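Local coordinates for iron-regulated ABC transporter siderophore-binding protein SirA (Staphylococcus aureus subsp. aureus, PDB 3MWF) that binds the iron siderophore staphyloferrin B and probably delivers it to an ABC transporter for iron uptake, at residues 159-163 with 188-193. Numbering follows the deposited sequence.
Sequences WPLKA and LGFKRN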
loop_
_atom_site.group_PDB
_atom_site.type_symbol
_atom_site.label_atom_id
_atom_site.label_comp_id
_atom_site.label_asym_id
_atom_site.label_seq_id
_atom_site.Cartn_x
_atom_site.Cartn_y
_atom_site.Cartn_z
ATOM N N TRP A 159 -5.898 6.839 24.518
ATOM C CA TRP A 159 -4.917 6.972 23.429
ATOM C C TRP A 159 -3.513 6.653 23.956
ATOM O O TRP A 159 -3.135 7.124 25.043
ATOM C CB TRP A 159 -4.977 8.377 22.782
ATOM C CG TRP A 159 -4.197 8.435 21.486
ATOM C CD1 TRP A 159 -2.989 9.027 21.281
ATOM C CD2 TRP A 159 -4.562 7.811 20.241
ATOM N NE1 TRP A 159 -2.586 8.835 19.973
ATOM C CE2 TRP A 159 -3.536 8.093 19.321
ATOM C CE3 TRP A 159 -5.662 7.050 19.822
ATOM C CZ2 TRP A 159 -3.560 7.616 17.983
ATOM C CZ3 TRP A 159 -5.695 6.572 18.487
ATOM C CH2 TRP A 159 -4.660 6.874 17.587
ATOM N N PRO A 160 -2.718 5.861 23.202
ATOM C CA PRO A 160 -3.046 5.259 21.876
ATOM C C PRO A 160 -3.825 3.947 21.924
ATOM O O PRO A 160 -3.594 3.101 22.806
ATOM C CB PRO A 160 -1.662 4.989 21.285
ATOM C CG PRO A 160 -0.820 4.615 22.545
ATOM C CD PRO A 160 -1.291 5.672 23.548
ATOM N N LEU A 161 -4.721 3.768 20.952
ATOM C CA LEU A 161 -5.455 2.537 20.770
ATOM C C LEU A 161 -4.529 1.528 20.098
ATOM O O LEU A 161 -3.666 1.905 19.309
ATOM C CB LEU A 161 -6.668 2.753 19.853
ATOM C CG LEU A 161 -7.708 3.764 20.342
ATOM C CD1 LEU A 161 -8.871 3.772 19.352
ATOM C CD2 LEU A 161 -8.148 3.416 21.760
ATOM N N LYS A 162 -4.753 0.264 20.402
ATOM C CA LYS A 162 -4.204 -0.809 19.570
ATOM C C LYS A 162 -5.136 -1.096 18.383
ATOM O O LYS A 162 -6.367 -1.135 18.514
ATOM C CB LYS A 162 -3.957 -2.058 20.402
ATOM C CG LYS A 162 -2.775 -1.882 21.326
ATOM C CD LYS A 162 -2.588 -3.110 22.220
ATOM C CE LYS A 162 -3.336 -2.989 23.524
ATOM N NZ LYS A 162 -3.195 -4.223 24.375
ATOM N N ALA A 163 -4.523 -1.310 17.217
ATOM C CA ALA A 163 -5.279 -1.569 15.980
ATOM C C ALA A 163 -4.743 -2.839 15.335
ATOM O O ALA A 163 -3.577 -3.198 15.528
ATOM C CB ALA A 163 -5.120 -0.380 14.994
ATOM N N LEU A 188 0.270 7.052 12.389
ATOM C CA LEU A 188 -0.833 7.762 13.036
ATOM C C LEU A 188 -0.851 7.600 14.558
ATOM O O LEU A 188 -1.666 8.210 15.237
ATOM C CB LEU A 188 -2.151 7.298 12.437
ATOM C CG LEU A 188 -2.292 7.668 10.966
ATOM C CD1 LEU A 188 -3.513 6.988 10.427
ATOM C CD2 LEU A 188 -2.386 9.237 10.786
ATOM N N GLY A 189 0.039 6.757 15.068
ATOM C CA GLY A 189 0.168 6.524 16.513
ATOM C C GLY A 189 -0.566 5.353 17.115
ATOM O O GLY A 189 -0.533 5.164 18.339
ATOM N N PHE A 190 -1.238 4.553 16.282
ATOM C CA PHE A 190 -1.859 3.331 16.747
ATOM C C PHE A 190 -0.758 2.373 17.127
ATOM O O PHE A 190 0.297 2.391 16.512
ATOM C CB PHE A 190 -2.707 2.692 15.641
ATOM C CG PHE A 190 -3.999 3.447 15.359
ATOM C CD1 PHE A 190 -5.134 3.227 16.146
ATOM C CD2 PHE A 190 -4.066 4.352 14.300
ATOM C CE1 PHE A 190 -6.328 3.897 15.886
ATOM C CE2 PHE A 190 -5.279 5.067 14.035
ATOM C CZ PHE A 190 -6.386 4.839 14.820
ATOM N N LYS A 191 -1.031 1.532 18.118
ATOM C CA LYS A 191 -0.069 0.508 18.553
ATOM C C LYS A 191 -0.615 -0.884 18.274
ATOM O O LYS A 191 -1.733 -1.046 17.770
ATOM C CB LYS A 191 0.244 0.667 20.050
ATOM C CG LYS A 191 0.817 2.012 20.395
ATOM C CD LYS A 191 2.074 2.335 19.637
ATOM C CE LYS A 191 2.573 3.775 19.918
ATOM N NZ LYS A 191 3.762 4.121 19.101
ATOM N N ARG A 192 0.204 -1.902 18.578
ATOM C CA ARG A 192 -0.165 -3.295 18.321
ATOM C C ARG A 192 -0.069 -4.103 19.604
ATOM O O ARG A 192 0.747 -3.770 20.486
ATOM C CB ARG A 192 0.807 -3.907 17.303
ATOM C CG ARG A 192 0.922 -3.097 16.019
ATOM C CD ARG A 192 1.799 -3.813 15.003
ATOM N NE ARG A 192 2.017 -3.017 13.781
ATOM C CZ ARG A 192 3.026 -2.173 13.565
ATOM N NH1 ARG A 192 3.963 -1.968 14.508
ATOM N NH2 ARG A 192 3.110 -1.524 12.405
ATOM N N ASN A 193 -0.851 -5.170 19.706
ATOM C CA ASN A 193 -0.724 -6.076 20.855
ATOM C C ASN A 193 0.692 -6.617 20.886
ATOM O O ASN A 193 1.372 -6.673 19.859
ATOM C CB ASN A 193 -1.804 -7.168 20.884
ATOM C CG ASN A 193 -1.566 -8.266 19.878
ATOM O OD1 ASN A 193 -0.590 -9.047 19.995
ATOM N ND2 ASN A 193 -2.469 -8.382 18.904
HETATM O O HOH W 1 -3.056 -4.965 17.866
#
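W159 turns the edge of its six-membered ring onto the face of F190: the centroids lie 5.0 Å apart and the planes meet at 73°, a T-shaped stack with W159 CZ3 3.8 Å from F190 CE1. The same indole reaches the turn at G189, where positive phi (95°) and two bonds back into the last turn of helix 179-187 define a Schellman motif; a CB there would lie 3.3 Å from W159 CZ2. P160, preceded by a cis peptide, brings its CB within 3.2 Å of G189 O. As in related two-lobed siderophore-binding proteins, helix 130-155 joins the lobes, and 159-163 leads from it into central strand 163-168 of the second lobe's sheet. L161 O accepts a hydrogen bond from K191 N (2.9 Å, 172°), and A163 N donates to K191 O (2.9 Å, 159°). They flank K162 in the pattern of a single parallel bridge, K162 CA lying 4.5 Å from K191 CA. The K162 backbone also bonds to H222. A163 CB packs 3.8 Å from F190 CD1, while a water links A163 O (3.0 Å) to N193 N (2.9 Å); N193 OD1 N-caps helix 194-201 through L196 N, and its ND2 bonds to N219 O.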